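Local coordinates for protein proteasome accessory factor B/C (PafBC) (Paenarthrobacter aurescens, PDB 6SJ9) that regulates transcription in the bacterial DNA damage response, probably by binding DNA through its winged helix-turn-helix domains, at residues A[18-23]-A[76-81]; A[54-59]-A[461-466]; A[9-14]-A[30-35]. All coordinates share one frame; numbering follows the deposited sequence.

Contacts 1 and 3 lie within the N-terminal winged helix-turn-helix, while contact 2 joins that domain to helix 457-469, far along the chain. Contact 3 is buried helix packing with apolar methyl groups at its centre. Contact 1 is partly buried and more polar: backbone bonds, an arginine and a potassium ion hold its loop and strands. Contact 2 is also partly buried and rests on two phenylalanines, an isoleucine and the chain of a lysine. Helix 2-17 ties the three together. It supplies 9-14 to contact 3, its Leu12 touches Ile81 of contact 1 and Phe58 of contact 2, and its Leu9 packs on Ile463 and Thr466.

Contact 1: A[18-23]-A[76-81]; sequences TKVGLP and SARYRI. With K (potassium ion), chain C.
Arg80 meets the backbone of Lys19 with the edge of its guanidinium. NH1 of Arg80 donates to O of Lys19 at 2.5 Å, with an angle of 132° at the hydrogen. That length is doubtfully short and says nothing about strength. NE of the same group forms a salt bridge with Glu61. CG2 of Thr18 rests on CB of Arg80 at 3.8 Å, and the two side chains cross at about a right angle. OG1 of Thr18 is anti to its own backbone N (chi1 177°). It accepts from N of Gly21 at 2.6 Å, which makes an ST motif in the turn.

The turn leads from helix 2-17 into strand 22-23, the first strand of a winged helix-turn-helix. This strand pairs antiparallel with 78-80 of the wing. N of Leu22 donates to O of Tyr79 at 2.8 Å, and N of Tyr79 donates back to O of Leu22 at 2.7 Å. Gly21 has a positive phi at which a CB would be jammed against O of Val20 and tight against CB of Arg78. Its CA makes a CA-H...O contact to O of Tyr79 (3.3 Å).

CD of Pro23 lies over one face of the Arg78 guanidinium, with CG2 of Val20 at the edge, near its plane. The Tyr79 side chain lies on the other face of the sheet with Leu22, and its ring meets Phe46 edge-to-face. Beyond Arg80, O of Thr18 and O of Ile81 bind the potassium ion at 2.8 and 2.7 Å. Carbonyl oxygens of Leu16, Lys83 and Ser85 complete its five protein ligands.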
# COMPACT_ATOMS: atom_id res chain seq x y z
N THR A 18 -8.63 -17.34 -26.62
CA THR A 18 -9.18 -18.38 -27.48
C THR A 18 -9.37 -19.68 -26.71
O THR A 18 -8.46 -20.15 -26.03
CB THR A 18 -8.29 -18.64 -28.69
OG1 THR A 18 -8.87 -19.71 -29.44
CG2 THR A 18 -6.87 -19.08 -28.26
N LYS A 19 -10.57 -20.23 -26.79
CA LYS A 19 -10.76 -21.57 -26.28
C LYS A 19 -10.42 -22.63 -27.31
O LYS A 19 -10.03 -23.74 -26.94
CB LYS A 19 -12.22 -21.74 -25.82
CG LYS A 19 -12.70 -20.61 -24.90
CD LYS A 19 -13.90 -21.03 -24.03
CE LYS A 19 -14.43 -19.86 -23.20
NZ LYS A 19 -15.26 -18.92 -24.02
N VAL A 20 -10.49 -22.28 -28.59
CA VAL A 20 -10.22 -23.23 -29.67
C VAL A 20 -8.76 -23.26 -30.11
O VAL A 20 -8.28 -24.29 -30.60
CB VAL A 20 -11.17 -22.96 -30.85
CG1 VAL A 20 -12.62 -23.30 -30.42
CG2 VAL A 20 -11.05 -21.49 -31.34
N GLY A 21 -8.05 -22.14 -29.99
CA GLY A 21 -6.69 -22.05 -30.48
C GLY A 21 -6.65 -21.20 -31.74
O GLY A 21 -7.54 -21.28 -32.59
N LEU A 22 -5.64 -20.36 -31.83
CA LEU A 22 -5.50 -19.45 -32.95
C LEU A 22 -4.40 -19.93 -33.87
O LEU A 22 -3.29 -20.24 -33.39
CB LEU A 22 -5.17 -18.03 -32.46
CG LEU A 22 -6.28 -17.31 -31.71
CD1 LEU A 22 -5.85 -15.91 -31.33
CD2 LEU A 22 -7.54 -17.33 -32.55
N PRO A 23 -4.63 -19.94 -35.17
CA PRO A 23 -3.56 -20.29 -36.12
C PRO A 23 -2.63 -19.10 -36.33
O PRO A 23 -2.98 -17.95 -36.04
CB PRO A 23 -4.32 -20.66 -37.40
CG PRO A 23 -5.62 -19.85 -37.31
CD PRO A 23 -5.92 -19.65 -35.83
N SER A 76 -0.56 -25.21 -40.37
CA SER A 76 -1.79 -25.86 -39.95
C SER A 76 -1.99 -25.83 -38.44
O SER A 76 -3.02 -26.32 -37.95
CB SER A 76 -1.81 -27.31 -40.45
OG SER A 76 -0.75 -28.07 -39.89
N ALA A 77 -1.06 -25.25 -37.69
CA ALA A 77 -1.09 -25.31 -36.24
C ALA A 77 -1.91 -24.17 -35.65
O ALA A 77 -1.98 -23.07 -36.19
CB ALA A 77 0.32 -25.28 -35.66
N ARG A 78 -2.57 -24.48 -34.53
CA ARG A 78 -3.31 -23.53 -33.71
C ARG A 78 -2.69 -23.48 -32.31
O ARG A 78 -2.19 -24.50 -31.81
CB ARG A 78 -4.80 -23.88 -33.70
CG ARG A 78 -5.31 -24.12 -35.13
CD ARG A 78 -6.61 -24.90 -35.18
NE ARG A 78 -7.70 -24.12 -34.61
CZ ARG A 78 -8.52 -23.33 -35.32
NH1 ARG A 78 -8.38 -23.22 -36.64
NH2 ARG A 78 -9.48 -22.66 -34.70
N TYR A 79 -2.66 -22.30 -31.70
CA TYR A 79 -1.97 -22.08 -30.43
C TYR A 79 -2.90 -21.51 -29.37
O TYR A 79 -3.81 -20.74 -29.68
CB TYR A 79 -0.80 -21.11 -30.59
CG TYR A 79 0.21 -21.50 -31.63
CD1 TYR A 79 1.25 -22.37 -31.32
CD2 TYR A 79 0.13 -20.99 -32.92
CE1 TYR A 79 2.19 -22.71 -32.27
CE2 TYR A 79 1.08 -21.35 -33.89
CZ TYR A 79 2.11 -22.20 -33.55
OH TYR A 79 3.06 -22.57 -34.51
N ARG A 80 -2.68 -21.89 -28.11
CA ARG A 80 -3.47 -21.33 -27.02
C ARG A 80 -2.74 -21.49 -25.70
O ARG A 80 -1.81 -22.29 -25.57
CB ARG A 80 -4.86 -21.96 -26.91
CG ARG A 80 -4.89 -23.25 -26.21
CD ARG A 80 -6.31 -23.82 -26.19
NE ARG A 80 -6.30 -25.18 -25.64
CZ ARG A 80 -7.38 -25.93 -25.44
NH1 ARG A 80 -8.59 -25.47 -25.76
NH2 ARG A 80 -7.24 -27.16 -24.94
N ILE A 81 -3.14 -20.68 -24.75
CA ILE A 81 -2.64 -20.71 -23.39
C ILE A 81 -3.83 -20.87 -22.44
O ILE A 81 -4.89 -20.27 -22.66
CB ILE A 81 -1.87 -19.41 -23.05
CG1 ILE A 81 -0.62 -19.24 -23.91
CG2 ILE A 81 -1.46 -19.41 -21.58
CD1 ILE A 81 0.12 -17.92 -23.64
K K C . -7.48 -20.19 -23.40

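Contact 2: A[54-59]-A[461-466]; sequences KQFGFE and VTIKLT
Ile463 lays its CD1 over one face of the Phe56 ring. An extended chi2 (175°) places this methyl. CD1 of Ile463 is 3.8 Å from the ring centroid and 18° off the ring normal, a CH-pi contact shifted toward the rim. The nearest ring atom is CE2 of Phe56, at 3.6 Å from CD1 of Ile463. CG2 of Ile463 touches both rings, nearer Phe58: it is 3.8 Å from CE2 of Phe58 and 4.1 Å from CG of Phe56. The tip of Phe58 also approaches the helix backbone, with CZ of Phe58 3.9 Å from CA of Lys464 and that CA near the ring plane.

Lys464 runs extended beside the turn, and its CE lies 3.7 Å from O of Phe56.

Both rings come from the turn just after helix 39-55. Gly57, at positive phi, is the C-prime residue of a Schellman motif. N of Gly57 bonds to O of Lys54, and N of Phe58 to O of Leu53, which sets where the Phe58 backbone leaves the helix. Behind the contact, Leu12 of helix 2-17 packs on Phe58 and Leu9 on Ile463.

The contact joins the N-terminal winged helix-turn-helix to helix 457-469. Across the segments it is apolar and CH-pi, while its one charged group, NZ of Lys464, is satisfied beyond it by Glu97 and O of Ser92.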
# COMPACT_ATOMS: atom_id res chain seq x y z
N LYS A 54 7.42 -18.56 -22.35
CA LYS A 54 7.64 -19.74 -21.52
C LYS A 54 8.50 -19.42 -20.31
O LYS A 54 8.24 -19.90 -19.20
CB LYS A 54 8.22 -20.88 -22.36
CG LYS A 54 8.29 -22.22 -21.61
CD LYS A 54 8.87 -23.37 -22.44
CE LYS A 54 7.75 -23.99 -23.29
NZ LYS A 54 7.88 -25.48 -23.40
N GLN A 55 9.50 -18.54 -20.48
CA GLN A 55 10.36 -18.14 -19.37
C GLN A 55 9.62 -17.29 -18.34
O GLN A 55 10.03 -17.24 -17.16
CB GLN A 55 11.57 -17.36 -19.89
CG GLN A 55 12.80 -18.18 -20.29
CD GLN A 55 13.73 -18.48 -19.10
OE1 GLN A 55 13.68 -17.82 -18.06
NE2 GLN A 55 14.59 -19.47 -19.28
N PHE A 56 8.52 -16.64 -18.72
CA PHE A 56 7.70 -16.01 -17.71
C PHE A 56 6.69 -16.96 -17.10
O PHE A 56 5.83 -16.49 -16.34
CB PHE A 56 6.98 -14.77 -18.26
CG PHE A 56 7.91 -13.70 -18.68
CD1 PHE A 56 8.64 -13.00 -17.72
CD2 PHE A 56 8.06 -13.38 -20.01
CE1 PHE A 56 9.54 -12.00 -18.11
CE2 PHE A 56 8.93 -12.38 -20.40
CZ PHE A 56 9.68 -11.67 -19.46
N GLY A 57 6.76 -18.26 -17.43
CA GLY A 57 5.89 -19.27 -16.82
C GLY A 57 4.62 -19.62 -17.58
O GLY A 57 3.70 -20.19 -16.98
N PHE A 58 4.52 -19.24 -18.86
CA PHE A 58 3.35 -19.50 -19.70
C PHE A 58 3.70 -20.52 -20.78
O PHE A 58 4.59 -20.28 -21.60
CB PHE A 58 2.83 -18.23 -20.35
CG PHE A 58 2.40 -17.20 -19.35
CD1 PHE A 58 1.24 -17.37 -18.64
CD2 PHE A 58 3.18 -16.06 -19.13
CE1 PHE A 58 0.86 -16.44 -17.67
CE2 PHE A 58 2.79 -15.11 -18.18
CZ PHE A 58 1.64 -15.31 -17.45
N GLU A 59 3.05 -21.67 -20.76
CA GLU A 59 3.31 -22.70 -21.76
C GLU A 59 2.26 -22.61 -22.86
O GLU A 59 1.05 -22.79 -22.63
CB GLU A 59 3.36 -24.10 -21.16
CG GLU A 59 2.28 -24.48 -20.12
CD GLU A 59 2.45 -25.93 -19.59
OE1 GLU A 59 2.95 -26.80 -20.36
OE2 GLU A 59 2.10 -26.21 -18.41
N VAL A 461 6.81 -9.22 -13.34
CA VAL A 461 5.62 -9.37 -12.51
C VAL A 461 4.40 -8.77 -13.22
O VAL A 461 3.28 -9.28 -13.07
CB VAL A 461 5.82 -8.81 -11.09
CG1 VAL A 461 5.76 -7.30 -11.06
CG2 VAL A 461 4.78 -9.37 -10.15
N THR A 462 4.61 -7.77 -14.10
CA THR A 462 3.50 -7.22 -14.89
C THR A 462 2.94 -8.27 -15.86
O THR A 462 1.72 -8.46 -15.95
CB THR A 462 3.97 -5.98 -15.65
OG1 THR A 462 4.35 -5.01 -14.67
CG2 THR A 462 2.86 -5.41 -16.61
N ILE A 463 3.81 -8.99 -16.55
CA ILE A 463 3.39 -10.04 -17.47
C ILE A 463 2.67 -11.15 -16.70
O ILE A 463 1.60 -11.61 -17.10
CB ILE A 463 4.63 -10.57 -18.24
CG1 ILE A 463 5.21 -9.42 -19.06
CG2 ILE A 463 4.30 -11.72 -19.19
CD1 ILE A 463 6.53 -9.76 -19.79
N LYS A 464 3.24 -11.60 -15.57
CA LYS A 464 2.61 -12.67 -14.81
C LYS A 464 1.23 -12.27 -14.29
O LYS A 464 0.26 -13.02 -14.43
CB LYS A 464 3.51 -13.10 -13.66
CG LYS A 464 4.82 -13.68 -14.11
CD LYS A 464 5.72 -13.99 -12.92
CE LYS A 464 7.01 -14.72 -13.35
NZ LYS A 464 7.72 -15.10 -12.11
N LEU A 465 1.11 -11.06 -13.75
CA LEU A 465 -0.20 -10.64 -13.25
C LEU A 465 -1.18 -10.41 -14.39
O LEU A 465 -2.40 -10.53 -14.18
CB LEU A 465 -0.09 -9.37 -12.41
CG LEU A 465 0.17 -9.55 -10.91
CD1 LEU A 465 -1.12 -9.96 -10.25
CD2 LEU A 465 1.17 -10.64 -10.71
N THR A 466 -0.68 -10.05 -15.59
CA THR A 466 -1.55 -9.93 -16.76
C THR A 466 -2.22 -11.26 -17.07
O THR A 466 -3.41 -11.31 -17.39
CB THR A 466 -0.75 -9.46 -17.97
OG1 THR A 466 -0.25 -8.13 -17.76
CG2 THR A 466 -1.59 -9.46 -19.27

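Contact 3: A[9-14]-A[30-35]; sequences LNLLLA and KVYHDS
The Tyr32 ring reaches Leu11 through its hydroxyl, with OH of Tyr32 3.5 Å from CD2 of Leu11. The two side chains cross obliquely. OH of Tyr32 is also hydrogen-bonded to Asp49, and the ring meets Phe42 edge-to-face, so its hydroxyl and its ring both have partners on helix 39-55.

Val31 carries the middle of the contact. Its CG1 is anti to the backbone N (chi1 -172°) and lies against helix 2-17. There CG1 of Val31 is 3.8 Å from N of Leu11 and 3.9 Å from CB of Asn10. Its other methyl, CG2 of Val31, is 4.2 Å from CB of Ala14. In Lys30 the bend at chi3 (51°) puts CE near CB of Ala14, and NZ of Lys30 lies 3.8 Å from CB of Ala14. Leu22 also touches this ammonium.

The small side chain of Ala14 and the branched Val31 belong to close packing between helices 2-17 and 24-31, the first two of the winged helix-turn-helix. Leu11 also touches Leu53 of helix 39-55, Leu9 and Leu12 face helix 457-469, and strand 22-23 joins the two helices.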
# COMPACT_ATOMS: atom_id res chain seq x y z
N LEU A 9 2.57 -8.83 -24.09
CA LEU A 9 1.30 -8.73 -23.37
C LEU A 9 0.13 -9.06 -24.28
O LEU A 9 -0.71 -9.90 -23.94
CB LEU A 9 1.14 -7.33 -22.75
CG LEU A 9 2.17 -7.04 -21.65
CD1 LEU A 9 2.32 -5.55 -21.22
CD2 LEU A 9 1.85 -7.90 -20.40
N ASN A 10 0.11 -8.47 -25.49
CA ASN A 10 -0.95 -8.74 -26.46
C ASN A 10 -0.95 -10.20 -26.91
O ASN A 10 -2.02 -10.80 -27.07
CB ASN A 10 -0.75 -7.82 -27.69
CG ASN A 10 -1.01 -6.33 -27.38
OD1 ASN A 10 -1.86 -5.98 -26.55
ND2 ASN A 10 -0.23 -5.45 -28.00
N LEU A 11 0.24 -10.79 -27.12
CA LEU A 11 0.29 -12.20 -27.51
C LEU A 11 -0.31 -13.05 -26.40
O LEU A 11 -1.16 -13.91 -26.64
CB LEU A 11 1.73 -12.63 -27.83
CG LEU A 11 1.99 -14.12 -28.14
CD1 LEU A 11 1.15 -14.56 -29.33
CD2 LEU A 11 3.45 -14.39 -28.44
N LEU A 12 0.08 -12.77 -25.15
CA LEU A 12 -0.41 -13.56 -24.03
C LEU A 12 -1.94 -13.48 -23.93
O LEU A 12 -2.61 -14.49 -23.74
CB LEU A 12 0.26 -13.09 -22.73
CG LEU A 12 -0.33 -13.54 -21.39
CD1 LEU A 12 -0.29 -15.05 -21.25
CD2 LEU A 12 0.41 -12.86 -20.19
N LEU A 13 -2.50 -12.29 -24.12
CA LEU A 13 -3.96 -12.17 -24.00
C LEU A 13 -4.68 -12.86 -25.15
O LEU A 13 -5.68 -13.53 -24.92
CB LEU A 13 -4.37 -10.70 -23.94
CG LEU A 13 -3.86 -10.10 -22.64
CD1 LEU A 13 -4.08 -8.63 -22.63
CD2 LEU A 13 -4.57 -10.77 -21.48
N ALA A 14 -4.15 -12.76 -26.37
CA ALA A 14 -4.78 -13.41 -27.51
C ALA A 14 -4.83 -14.92 -27.35
O ALA A 14 -5.82 -15.57 -27.72
CB ALA A 14 -4.01 -13.04 -28.79
N LYS A 30 -3.48 -9.96 -35.63
CA LYS A 30 -3.97 -9.43 -34.36
C LYS A 30 -2.86 -8.80 -33.52
O LYS A 30 -3.09 -7.78 -32.86
CB LYS A 30 -4.66 -10.53 -33.55
CG LYS A 30 -6.02 -10.92 -34.05
CD LYS A 30 -6.61 -11.98 -33.14
CE LYS A 30 -6.55 -11.54 -31.68
NZ LYS A 30 -7.18 -12.56 -30.79
N VAL A 31 -1.67 -9.39 -33.51
CA VAL A 31 -0.60 -8.99 -32.62
C VAL A 31 0.56 -8.36 -33.38
O VAL A 31 1.12 -7.35 -32.94
CB VAL A 31 -0.11 -10.19 -31.78
CG1 VAL A 31 0.88 -9.74 -30.71
CG2 VAL A 31 -1.30 -10.92 -31.17
N TYR A 32 0.93 -8.95 -34.51
CA TYR A 32 2.13 -8.58 -35.26
C TYR A 32 1.81 -7.73 -36.49
O TYR A 32 2.46 -7.87 -37.53
CB TYR A 32 2.90 -9.83 -35.66
CG TYR A 32 3.39 -10.69 -34.51
CD1 TYR A 32 2.56 -11.60 -33.88
CD2 TYR A 32 4.71 -10.60 -34.08
CE1 TYR A 32 3.01 -12.38 -32.84
CE2 TYR A 32 5.17 -11.38 -33.04
CZ TYR A 32 4.32 -12.27 -32.42
OH TYR A 32 4.79 -13.05 -31.40
N HIS A 33 0.79 -6.87 -36.39
CA HIS A 33 0.52 -5.93 -37.47
C HIS A 33 1.70 -5.00 -37.68
O HIS A 33 1.96 -4.57 -38.81
CB HIS A 33 -0.76 -5.14 -37.20
CG HIS A 33 -0.92 -4.71 -35.77
ND1 HIS A 33 0.06 -4.03 -35.07
CD2 HIS A 33 -1.97 -4.83 -34.91
CE1 HIS A 33 -0.36 -3.78 -33.85
NE2 HIS A 33 -1.59 -4.24 -33.73
N ASP A 34 2.42 -4.68 -36.60
CA ASP A 34 3.54 -3.75 -36.69
C ASP A 34 4.63 -4.28 -37.62
O ASP A 34 5.25 -3.50 -38.36
CB ASP A 34 4.11 -3.51 -35.28
CG ASP A 34 4.99 -2.28 -35.19
OD1 ASP A 34 5.28 -1.66 -36.23
OD2 ASP A 34 5.39 -1.93 -34.06
N SER A 35 4.88 -5.59 -37.60
CA SER A 35 5.92 -6.17 -38.43
C SER A 35 5.56 -6.01 -39.90
O SER A 35 4.60 -6.61 -40.39
CB SER A 35 6.15 -7.63 -38.08
OG SER A 35 6.36 -7.76 -36.69